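Local structure of carbohydrate binding protein (Flavobacterium johnsoniae, 3HZB) at residues D55-A60 with V79-V84. The protein binds calcium through a betagamma-crystallin domain, the part described here, and is probably a carbohydrate-binding protein as a whole. Residues are numbered along the deposited sequence; the frame is centred on the assembly and turned at random.
With CA (calcium ion), chain M.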
ATOM      1  N   ASP B  55       4.338  19.863 -14.925  1.00 14.52           N
ATOM      2  CA  ASP B  55       3.999  18.991 -16.043  1.00 14.45           C
ATOM      3  C   ASP B  55       5.286  18.585 -16.756  1.00 13.20           C
ATOM      4  O   ASP B  55       6.338  19.197 -16.562  1.00 12.44           O
ATOM      5  CB  ASP B  55       3.062  19.719 -17.015  1.00 15.58           C
ATOM      6  CG  ASP B  55       2.461  18.795 -18.065  1.00 16.46           C
ATOM      7  OD1 ASP B  55       2.570  17.562 -17.921  1.00 15.37           O
ATOM      8  OD2 ASP B  55       1.859  19.310 -19.034  1.00 17.34           O
ATOM      9  N   ASN B  56       5.196  17.540 -17.566  1.00 13.24           N
ATOM     10  CA  ASN B  56       6.338  17.056 -18.319  1.00 14.80           C
ATOM     11  C   ASN B  56       7.523  16.694 -17.433  1.00 15.50           C
ATOM     12  O   ASN B  56       8.684  16.878 -17.811  1.00 14.51           O
ATOM     13  CB  ASN B  56       6.732  18.099 -19.365  1.00 16.89           C
ATOM     14  CG  ASN B  56       5.584  18.430 -20.294  1.00 17.76           C
ATOM     15  OD1 ASN B  56       4.952  17.531 -20.851  1.00 19.74           O
ATOM     16  ND2 ASN B  56       5.302  19.717 -20.463  1.00 20.01           N
ATOM     17  N   PHE B  57       7.205  16.187 -16.243  1.00 13.04           N
ATOM     18  CA  PHE B  57       8.195  15.723 -15.283  1.00 14.83           C
ATOM     19  C   PHE B  57       9.185  16.795 -14.837  1.00 15.60           C
ATOM     20  O   PHE B  57      10.367  16.519 -14.604  1.00 15.14           O
ATOM     21  CB  PHE B  57       8.902  14.513 -15.894  1.00 14.59           C
ATOM     22  CG  PHE B  57       7.971  13.639 -16.696  1.00 14.50           C
ATOM     23  CD1 PHE B  57       8.169  13.448 -18.060  1.00 14.64           C
ATOM     24  CD2 PHE B  57       6.837  13.087 -16.101  1.00 14.04           C
ATOM     25  CE1 PHE B  57       7.246  12.725 -18.823  1.00 16.66           C
ATOM     26  CE2 PHE B  57       5.912  12.365 -16.854  1.00 15.22           C
ATOM     27  CZ  PHE B  57       6.116  12.185 -18.220  1.00 14.93           C
ATOM     28  N   GLY B  58       8.685  18.019 -14.703  1.00 15.27           N
ATOM     29  CA  GLY B  58       9.528  19.119 -14.278  1.00 17.54           C
ATOM     30  C   GLY B  58       9.362  19.430 -12.804  1.00 17.01           C
ATOM     31  O   GLY B  58       8.424  18.947 -12.167  1.00 17.08           O
ATOM     32  N   GLY B  59      10.273  20.232 -12.259  1.00 16.44           N
ATOM     33  CA  GLY B  59      10.201  20.595 -10.854  1.00 15.82           C
ATOM     34  C   GLY B  59      10.607  19.494  -9.886  1.00 17.26           C
ATOM     35  O   GLY B  59      11.183  18.478 -10.284  1.00 16.22           O
ATOM     36  N   ALA B  60      10.294  19.698  -8.609  1.00 17.77           N
ATOM     37  CA  ALA B  60      10.624  18.736  -7.562  1.00 17.34           C
ATOM     38  C   ALA B  60       9.942  17.383  -7.765  1.00 17.31           C
ATOM     39  O   ALA B  60       8.908  17.290  -8.428  1.00 17.14           O
ATOM     40  CB  ALA B  60      10.243  19.310  -6.203  1.00 20.21           C
ATOM     41  N   VAL B  79       0.424  17.628  -7.651  1.00 12.98           N
ATOM     42  CA  VAL B  79       0.987  16.780  -8.699  1.00 12.62           C
ATOM     43  C   VAL B  79       0.518  17.174 -10.099  1.00 12.46           C
ATOM     44  O   VAL B  79      -0.683  17.333 -10.340  1.00 11.22           O
ATOM     45  CB  VAL B  79       0.660  15.295  -8.428  1.00 11.35           C
ATOM     46  CG1 VAL B  79       1.188  14.423  -9.562  1.00 14.14           C
ATOM     47  CG2 VAL B  79       1.299  14.867  -7.106  1.00 12.79           C
ATOM     48  N   SER B  80       1.477  17.337 -11.013  1.00 11.16           N
ATOM     49  CA  SER B  80       1.185  17.719 -12.395  1.00 10.64           C
ATOM     50  C   SER B  80       1.600  16.685 -13.432  1.00 11.66           C
ATOM     51  O   SER B  80       1.178  16.752 -14.587  1.00 12.05           O
ATOM     52  CB  SER B  80       1.834  19.060 -12.719  1.00 12.58           C
ATOM     53  OG  SER B  80       1.133  20.097 -12.066  1.00 12.94           O
ATOM     54  N   SER B  81       2.447  15.746 -13.024  1.00 11.96           N
ATOM     55  CA  SER B  81       2.875  14.662 -13.899  1.00 11.50           C
ATOM     56  C   SER B  81       3.413  13.529 -13.038  1.00 11.66           C
ATOM     57  O   SER B  81       3.865  13.748 -11.908  1.00 11.53           O
ATOM     58  CB  SER B  81       3.917  15.131 -14.931  1.00 11.92           C
ATOM     59  OG  SER B  81       5.074  15.669 -14.332  1.00 11.37           O
ATOM     60  N   ILE B  82       3.341  12.316 -13.571  1.00 11.87           N
ATOM     61  CA  ILE B  82       3.767  11.130 -12.842  1.00 12.65           C
ATOM     62  C   ILE B  82       4.417  10.102 -13.749  1.00 13.18           C
ATOM     63  O   ILE B  82       4.081   9.995 -14.930  1.00 12.84           O
ATOM     64  CB  ILE B  82       2.553  10.433 -12.188  1.00 12.06           C
ATOM     65  CG1 ILE B  82       1.828  11.401 -11.256  1.00 12.88           C
ATOM     66  CG2 ILE B  82       2.998   9.188 -11.440  1.00 15.54           C
ATOM     67  CD1 ILE B  82       0.527  10.846 -10.707  1.00 14.82           C
ATOM     68  N   ARG B  83       5.348   9.345 -13.181  1.00 12.86           N
ATOM     69  CA  ARG B  83       6.016   8.281 -13.903  1.00 13.18           C
ATOM     70  C   ARG B  83       5.953   7.057 -13.006  1.00 14.18           C
ATOM     71  O   ARG B  83       6.275   7.126 -11.817  1.00 14.24           O
ATOM     72  CB  ARG B  83       7.468   8.651 -14.218  1.00 13.38           C
ATOM     73  CG  ARG B  83       7.592   9.786 -15.228  1.00 16.68           C
ATOM     74  CD  ARG B  83       9.039  10.115 -15.504  1.00 16.48           C
ATOM     75  NE  ARG B  83       9.754   8.975 -16.068  1.00 16.89           N
ATOM     76  CZ  ARG B  83      10.955   8.581 -15.661  1.00 19.12           C
ATOM     77  NH1 ARG B  83      11.569   9.240 -14.683  1.00 19.33           N
ATOM     78  NH2 ARG B  83      11.542   7.533 -16.231  1.00 18.98           N
ATOM     79  N   VAL B  84       5.496   5.951 -13.581  1.00 13.63           N
ATOM     80  CA  VAL B  84       5.368   4.696 -12.866  1.00 13.38           C
ATOM     81  C   VAL B  84       6.498   3.792 -13.340  1.00 14.28           C
ATOM     82  O   VAL B  84       6.665   3.582 -14.541  1.00 14.46           O
ATOM     83  CB  VAL B  84       4.009   4.027 -13.171  1.00 13.17           C
ATOM     84  CG1 VAL B  84       3.887   2.718 -12.411  1.00 12.70           C
ATOM     85  CG2 VAL B  84       2.870   4.971 -12.786  1.00 13.56           C
TER
HETATM   86 CA    CA M 108       1.657  21.368  -9.908  1.00 14.02          CA
HETATM   87  O   HOH W   1       3.061  22.327  -7.870  1.00 16.69           O
HETATM   88  O   HOH W   2       0.903  24.075  -9.790  1.00 29.71           O
HETATM   89  O   HOH W   3       3.195  23.297 -11.065  1.00 17.90           O
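Ser81 OG is gripped by two groups of the folded-over loop: the backbone N of Phe57 reaches it at 2.9 Å, with a bent N-H...O angle of 139°, and a second hydrogen bond joins it to the carbonyl O of Asp54. Ser81 chi1 (59°) sets OG between the backbone N and the carbonyl carbon, pointing off the strand into the turn. The turn is also tied within itself by Gly58 N to Asp55 O. Asp55 OD1 takes a hydrogen bond from Leu25 N and a short, bent one from Asn56 N, above the carboxylate plane.

Phe57 then lays one face of its ring on the aliphatic part of Arg83. Arg83 CD stands 4.0 Å from the centroid of the Phe57 ring in a CH-pi contact, and Arg83 CG lies 3.5 Å from Phe57 CE2. Ring and guanidinium are 65° apart, so they do not stack; a bend at the third torsion turns the charged end aside, where Arg83 NE makes a salt bridge with Asp22 OD1 and NH1 a hydrogen bond with Tyr52 OH. Tyr52 also meets the Phe57 ring edge-to-face.

On the calcium side, Ser80 CB packs 3.4 Å from Asp55 N, and Ser80 OG, also hydrogen-bonded to Asn35 ND2, binds the calcium ion at 2.6 Å. Three waters, Asp36 OD1 and the carbonyl oxygens of Gln53 and Lys78 complete the site. The turn at 55-60, with the family's Tyr52-Phe57-Gly59 pattern, is the folded hairpin of the betagamma-crystallin Greek key, folded over the start of strand 81-86. Adjacent serines ending the calcium-binding motif divide the work, Ser80 on the metal and Ser81 on the turn, which probably ties the folding of one to the other.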